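Local coordinates for protein carboxyvinyl-carboxyphosphonate phosphorylmutase (Bacillus anthracis, PDB 4IQD) that belongs to the phosphoenolpyruvate phosphomutase family of TIM-barrel proteins and holds pyruvic acid in a pocket formed partly by its barrel strands, at residues Leu51-Ser56 / Arg86-Pro91; Ile123-Leu128 / Arg165-Gly170. One frame throughout, in Å; residues are numbered along the deposited sequence. Where two conformers were deposited one is given.

Interaction 1 (Leu51-Ser56 / Arg86-Pro91). With PYR (pyruvic acid), chain C.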
loop_
_atom_site.group_PDB
_atom_site.type_symbol
_atom_site.label_atom_id
_atom_site.label_comp_id
_atom_site.label_asym_id
_atom_site.label_seq_id
_atom_site.Cartn_x
_atom_site.Cartn_y
_atom_site.Cartn_z
ATOM N N LEU A 51 -15.767 8.795 9.271
ATOM C CA LEU A 51 -15.963 10.114 8.674
ATOM C C LEU A 51 -14.684 10.933 8.585
ATOM O O LEU A 51 -14.698 12.094 8.173
ATOM C CB LEU A 51 -17.006 10.889 9.474
ATOM C CG LEU A 51 -18.340 10.169 9.675
ATOM C CD1 LEU A 51 -19.285 11.032 10.493
ATOM C CD2 LEU A 51 -18.960 9.796 8.336
ATOM N N ALA A 52 -13.579 10.323 8.987
ATOM C CA ALA A 52 -12.283 10.969 8.934
ATOM C C ALA A 52 -11.246 9.867 8.917
ATOM O O ALA A 52 -11.514 8.760 9.369
ATOM C CB ALA A 52 -12.092 11.879 10.137
ATOM N N LEU A 53 -10.070 10.160 8.378
ATOM C CA LEU A 53 -9.033 9.147 8.242
ATOM C C LEU A 53 -7.719 9.658 8.789
ATOM O O LEU A 53 -7.513 10.862 8.896
ATOM C CB LEU A 53 -8.853 8.751 6.778
ATOM C CG LEU A 53 -10.019 8.046 6.095
ATOM C CD1 LEU A 53 -9.663 7.777 4.652
ATOM C CD2 LEU A 53 -10.366 6.756 6.812
ATOM N N TYR A 54 -6.830 8.733 9.128
ATOM C CA TYR A 54 -5.544 9.084 9.702
ATOM C C TYR A 54 -4.410 8.466 8.902
ATOM O O TYR A 54 -4.451 7.292 8.549
ATOM C CB TYR A 54 -5.479 8.606 11.154
ATOM C CG TYR A 54 -4.246 9.035 11.918
ATOM C CD1 TYR A 54 -4.061 10.360 12.292
ATOM C CD2 TYR A 54 -3.281 8.110 12.293
ATOM C CE1 TYR A 54 -2.940 10.754 13.004
ATOM C CE2 TYR A 54 -2.161 8.497 13.008
ATOM C CZ TYR A 54 -1.992 9.819 13.358
ATOM O OH TYR A 54 -0.875 10.207 14.068
ATOM N N LEU A 55 -3.399 9.271 8.604
ATOM C CA LEU A 55 -2.191 8.754 7.991
ATOM C C LEU A 55 -1.048 8.825 8.992
ATOM O O LEU A 55 -0.544 9.905 9.293
ATOM C CB LEU A 55 -1.843 9.543 6.734
ATOM C CG LEU A 55 -0.653 9.004 5.945
ATOM C CD1 LEU A 55 -0.922 7.580 5.482
ATOM C CD2 LEU A 55 -0.340 9.907 4.765
ATOM N N SER A 56 -0.653 7.672 9.519
ATOM C CA SER A 56 0.408 7.612 10.519
ATOM C C SER A 56 1.756 7.340 9.873
ATOM O O SER A 56 1.852 6.555 8.932
ATOM C CB SER A 56 0.108 6.527 11.549
ATOM O OG SER A 56 1.042 5.466 11.461
ATOM N N ARG A 86 -8.081 11.635 -2.640
ATOM C CA ARG A 86 -8.503 11.347 -4.011
ATOM C C ARG A 86 -9.474 10.182 -4.061
ATOM O O ARG A 86 -10.315 10.092 -4.955
ATOM C CB ARG A 86 -7.296 10.999 -4.887
ATOM C CG ARG A 86 -6.424 12.171 -5.318
ATOM C CD ARG A 86 -5.219 11.672 -6.115
ATOM N NE ARG A 86 -4.467 12.752 -6.750
ATOM C CZ ARG A 86 -3.447 12.564 -7.585
ATOM N NH1 ARG A 86 -2.822 13.603 -8.122
ATOM N NH2 ARG A 86 -3.052 11.336 -7.888
ATOM N N ALA A 87 -9.352 9.287 -3.093
ATOM C CA ALA A 87 -10.119 8.057 -3.118
ATOM C C ALA A 87 -11.442 8.143 -2.373
ATOM O O ALA A 87 -12.399 7.463 -2.730
ATOM C CB ALA A 87 -9.281 6.908 -2.570
ATOM N N THR A 88 -11.500 8.989 -1.350
ATOM C CA THR A 88 -12.613 8.953 -0.410
ATOM C C THR A 88 -13.370 10.268 -0.288
ATOM O O THR A 88 -14.572 10.269 -0.009
ATOM C CB THR A 88 -12.120 8.570 0.991
ATOM O OG1 THR A 88 -11.193 9.558 1.453
ATOM C CG2 THR A 88 -11.431 7.217 0.956
ATOM N N ASP A 89 -12.661 11.375 -0.484
ATOM C CA ASP A 89 -13.197 12.720 -0.230
ATOM C C ASP A 89 -13.528 12.905 1.256
ATOM O O ASP A 89 -14.494 13.580 1.616
ATOM C CB ASP A 89 -14.414 13.033 -1.117
ATOM C CG ASP A 89 -14.749 14.509 -1.156
ATOM O OD1 ASP A 89 -13.860 15.311 -1.513
ATOM O OD2 ASP A 89 -15.899 14.866 -0.823
ATOM N N LEU A 90 -12.716 12.289 2.111
ATOM C CA LEU A 90 -12.856 12.430 3.558
ATOM C C LEU A 90 -11.748 13.293 4.140
ATOM O O LEU A 90 -10.644 13.328 3.600
ATOM C CB LEU A 90 -12.819 11.063 4.239
ATOM C CG LEU A 90 -14.085 10.218 4.187
ATOM C CD1 LEU A 90 -13.869 8.939 4.969
ATOM C CD2 LEU A 90 -15.257 11.002 4.739
ATOM N N PRO A 91 -12.041 13.986 5.253
ATOM C CA PRO A 91 -11.008 14.738 5.966
ATOM C C PRO A 91 -9.937 13.784 6.464
ATOM O O PRO A 91 -10.256 12.769 7.079
ATOM C CB PRO A 91 -11.764 15.332 7.158
ATOM C CG PRO A 91 -13.197 15.315 6.756
ATOM C CD PRO A 91 -13.356 14.105 5.904
HETATM C C PYR C . 1.668 6.619 15.239
HETATM O O PYR C . 1.281 5.741 14.350
HETATM O OXT PYR C . 1.676 7.892 14.923
HETATM C CA PYR C . 2.077 6.184 16.501
HETATM O O3 PYR C . 2.562 7.030 17.376
HETATM C CB PYR C . 1.952 4.735 16.870
#

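Interaction 2 (Ile123-Leu128 / Arg165-Gly170)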
loop_
_atom_site.group_PDB
_atom_site.type_symbol
_atom_site.label_atom_id
_atom_site.label_comp_id
_atom_site.label_asym_id
_atom_site.label_seq_id
_atom_site.Cartn_x
_atom_site.Cartn_y
_atom_site.Cartn_z
ATOM N N ILE A 123 1.665 17.649 14.423
ATOM C CA ILE A 123 3.071 17.974 14.595
ATOM C C ILE A 123 3.448 17.778 16.061
ATOM O O ILE A 123 2.634 18.015 16.951
ATOM C CB ILE A 123 3.367 19.416 14.127
ATOM C CG1 ILE A 123 4.869 19.695 14.104
ATOM C CG2 ILE A 123 2.648 20.435 14.994
ATOM C CD1 ILE A 123 5.197 21.110 13.698
ATOM N N GLU A 124 4.675 17.327 16.308
ATOM C CA GLU A 124 5.089 16.944 17.654
ATOM C C GLU A 124 6.317 17.698 18.154
ATOM O O GLU A 124 7.085 18.249 17.367
ATOM C CB GLU A 124 5.345 15.437 17.716
ATOM C CG GLU A 124 6.528 14.966 16.890
ATOM C CD GLU A 124 6.539 13.459 16.701
ATOM O OE1 GLU A 124 7.637 12.876 16.590
ATOM O OE2 GLU A 124 5.446 12.856 16.658
ATOM N N ASP A 125 6.492 17.708 19.475
ATOM C CA ASP A 125 7.620 18.396 20.101
ATOM C C ASP A 125 8.821 17.486 20.343
ATOM O O ASP A 125 9.774 17.875 21.011
ATOM C CB ASP A 125 7.202 19.089 21.405
ATOM C CG ASP A 125 6.579 18.137 22.418
ATOM O OD1 ASP A 125 6.521 16.917 22.162
ATOM O OD2 ASP A 125 6.150 18.622 23.487
ATOM N N GLN A 126 8.771 16.276 19.799
ATOM C CA GLN A 126 9.919 15.385 19.848
ATOM C C GLN A 126 11.070 16.040 19.111
ATOM O O GLN A 126 10.857 16.826 18.191
ATOM C CB GLN A 126 9.586 14.038 19.208
ATOM C CG GLN A 126 8.988 13.022 20.164
ATOM C CD GLN A 126 10.033 12.091 20.749
ATOM O OE1 GLN A 126 11.193 12.103 20.334
ATOM N NE2 GLN A 126 9.625 11.273 21.712
ATOM N N GLN A 127 12.290 15.731 19.525
ATOM C CA GLN A 127 13.460 16.318 18.893
ATOM C C GLN A 127 14.041 15.327 17.900
ATOM O O GLN A 127 14.423 14.218 18.266
ATOM C CB GLN A 127 14.492 16.721 19.947
ATOM C CG GLN A 127 15.466 17.789 19.487
ATOM C CD GLN A 127 16.751 17.208 18.947
ATOM O OE1 GLN A 127 17.647 16.846 19.709
ATOM N NE2 GLN A 127 16.851 17.110 17.626
ATOM N N LEU A 128 14.089 15.732 16.635
ATOM C CA LEU A 128 14.515 14.848 15.558
ATOM C C LEU A 128 15.467 15.544 14.592
ATOM O O LEU A 128 15.351 16.748 14.364
ATOM C CB LEU A 128 13.297 14.310 14.804
ATOM C CG LEU A 128 12.722 13.008 15.358
ATOM C CD1 LEU A 128 11.213 12.965 15.190
ATOM C CD2 LEU A 128 13.375 11.819 14.668
ATOM N N ARG A 165 1.048 17.344 19.091
ATOM C CA ARG A 165 1.384 16.221 19.953
ATOM C C ARG A 165 2.502 16.587 20.913
ATOM O O ARG A 165 3.476 17.229 20.528
ATOM C CB ARG A 165 1.809 15.012 19.125
ATOM C CG ARG A 165 2.194 13.814 19.972
ATOM C CD ARG A 165 3.040 12.832 19.195
ATOM N NE ARG A 165 3.367 11.655 19.989
ATOM C CZ ARG A 165 3.130 10.408 19.601
ATOM N NH1 ARG A 165 2.572 10.175 18.422
ATOM N NH2 ARG A 165 3.459 9.393 20.387
ATOM N N THR A 166 2.365 16.180 22.168
ATOM C CA THR A 166 3.436 16.382 23.133
ATOM C C THR A 166 3.760 15.085 23.872
ATOM O O THR A 166 2.864 14.370 24.319
ATOM C CB THR A 166 3.118 17.532 24.121
ATOM O OG1 THR A 166 4.181 17.656 25.073
ATOM C CG2 THR A 166 1.808 17.284 24.853
ATOM N N ASP A 167 5.047 14.769 23.969
ATOM C CA ASP A 167 5.487 13.581 24.690
ATOM C C ASP A 167 6.041 13.951 26.058
ATOM O O ASP A 167 6.820 13.201 26.641
ATOM C CB ASP A 167 6.548 12.823 23.890
ATOM C CG ASP A 167 5.960 12.038 22.735
ATOM O OD1 ASP A 167 5.733 10.823 22.898
ATOM O OD2 ASP A 167 5.725 12.635 21.665
ATOM N N ALA A 168 5.616 15.105 26.566
ATOM C CA ALA A 168 6.185 15.685 27.785
ATOM C C ALA A 168 5.763 15.006 29.088
ATOM O O ALA A 168 6.441 15.147 30.099
ATOM C CB ALA A 168 5.889 17.178 27.851
ATOM N N ARG A 169 4.650 14.280 29.068
ATOM C CA ARG A 169 4.187 13.585 30.266
ATOM C C ARG A 169 5.221 12.598 30.800
ATOM O O ARG A 169 5.618 12.668 31.967
ATOM C CB ARG A 169 2.877 12.849 29.994
ATOM C CG ARG A 169 2.399 12.003 31.163
ATOM C CD ARG A 169 2.207 12.861 32.393
ATOM N NE ARG A 169 1.881 12.091 33.589
ATOM C CZ ARG A 169 2.784 11.565 34.409
ATOM N NH1 ARG A 169 4.078 11.707 34.160
ATOM N NH2 ARG A 169 2.391 10.889 35.477
ATOM N N GLY A 170 5.666 11.692 29.940
ATOM C CA GLY A 170 6.531 10.607 30.361
ATOM C C GLY A 170 7.994 10.969 30.516
ATOM O O GLY A 170 8.805 10.124 30.895
#

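Interaction 1 (Leu51-Ser56 / Arg86-Pro91)
Leu53 and Pro91 tie together two neighbouring strands of the TIM barrel near their N-terminal ends, where the chain leaves helix 74-88 and turns into strand 92-95 beside strand 53-55. The two strands run parallel as part of a beta-alpha-beta crossover.

The backbone supplies the polar link. Leu53 N donates to Pro91 O over 2.9 Å, with an N-H...O angle of 156°, and the pairing continues along the sheet from Leu53 and Leu55 to Leu93. The same Pro91 oxygen also receives a CA-H...O contact from Ala52 CA at 3.3 Å, so one carbonyl serves two consecutive residues. Ala52 N is buried here and has no partner anywhere in the model. One residue earlier, Leu51 O rests against the proline ring, 3.3 Å from Pro91 CD, and lies 3.6 Å from Leu90 CD2.

The apolar part centres on Leu53. Its CG is anti to the carbonyl carbon (chi1 -66°), which carries CD1 over toward the end of helix 74-88. Leu53 CG meets Leu90 CD1 at 4.1 Å, the two side chains crossing at about a right angle, while Leu53 CD1 meets Thr88 OG1 and CG2 tip to tip. Helix 39-48 packs over this group through Ala42 and Ala45, and Phe21 of helix 14-26 touches Pro91.

Thr88 was modelled in two conformers. In one of them, and so only tentatively, OG1 accepts from Leu90 N (an ST turn) and is hydrogen-bonded to Leu84 O of the helix.

At the C-terminal end of strand 53-55 the same segment reaches the pyruvic acid pocket: Ser56 OG, at the N-cap of the next helix, is hydrogen-bonded to Ala59 N and donates to the pyruvic acid O at 2.9 Å.

Interaction 2 (Ile123-Leu128 / Arg165-Gly170)
The C-terminal ends of two adjacent parallel strands of the barrel, 120-124 and 161-166, meet here, joined through helix 143-156 as a beta-alpha-beta crossover; Glu124 and Arg165 form a parallel beta bridge. Both backbone polar groups of Arg165 turn to strand 120-124, bracketing Glu124: N donates almost straight (173°) to Ile123 O at 2.7 Å, and O accepts from Asp125 N in a longer, more bent bond of 3.2 Å.

Beyond the strands, the carboxylate of Asp125 carries on the link. Its CG sits between the backbone N and the carbonyl carbon (chi1 57°), turning both oxygens to the end of strand 161-166 and the residue after it. OD2 takes the hydroxyl of Thr166 OG1 at 2.7 Å, and OD1 uses its syn lone pair for Asp167 N at 3.2 Å. OD2 is also hydrogen-bonded to Tyr184. Thr166 OG1 in turn accepts from Ala168 N, an ST turn that shapes the following loop.

On the face of Glu124 and Arg165 the two side chains run side by side, pointing the same way, with Glu124 OE2 3.5 Å from Arg165 CD. OE2 lies well out of the guanidinium plane, 4.1 Å from Arg165 NE, with no N-H pointing at it, so at most the opposite charges would attract. Asp167 makes the salt bridge instead, and Glu195 a second one to NH2. Together they probably hold the guanidinium in place, and its NH1 makes a weak hydrogen bond to pyruvic acid. Gln126 crosses Asp167 obliquely, its CG 3.6 Å from Asp167 OD2. Asp167 OD2 receives Arg165 NE at 3.1 Å on its syn side, each tilted out of the other's plane.

In the fold
Both contacts lie on consecutive parallel strands of the barrel, in the order 53-55, 92-95, 120-124, 161-166, 191-194. Interaction 1 comes first along the chain and closes before interaction 2 opens; the first ties strand 53-55 to the start of strand 92-95, the second joins 120-124 to 161-166. Their centres lie about 24 Å apart, their nearest atoms about 6 Å apart, and they do not touch. Interaction 1 is mainly at the N-terminal ends of its strands, interaction 2 at the C-terminal ends. Yet Tyr54 and Ser56 from the one and Arg165 from the other line one pyruvic acid pocket, so that separate strands of the barrel converge on a single site.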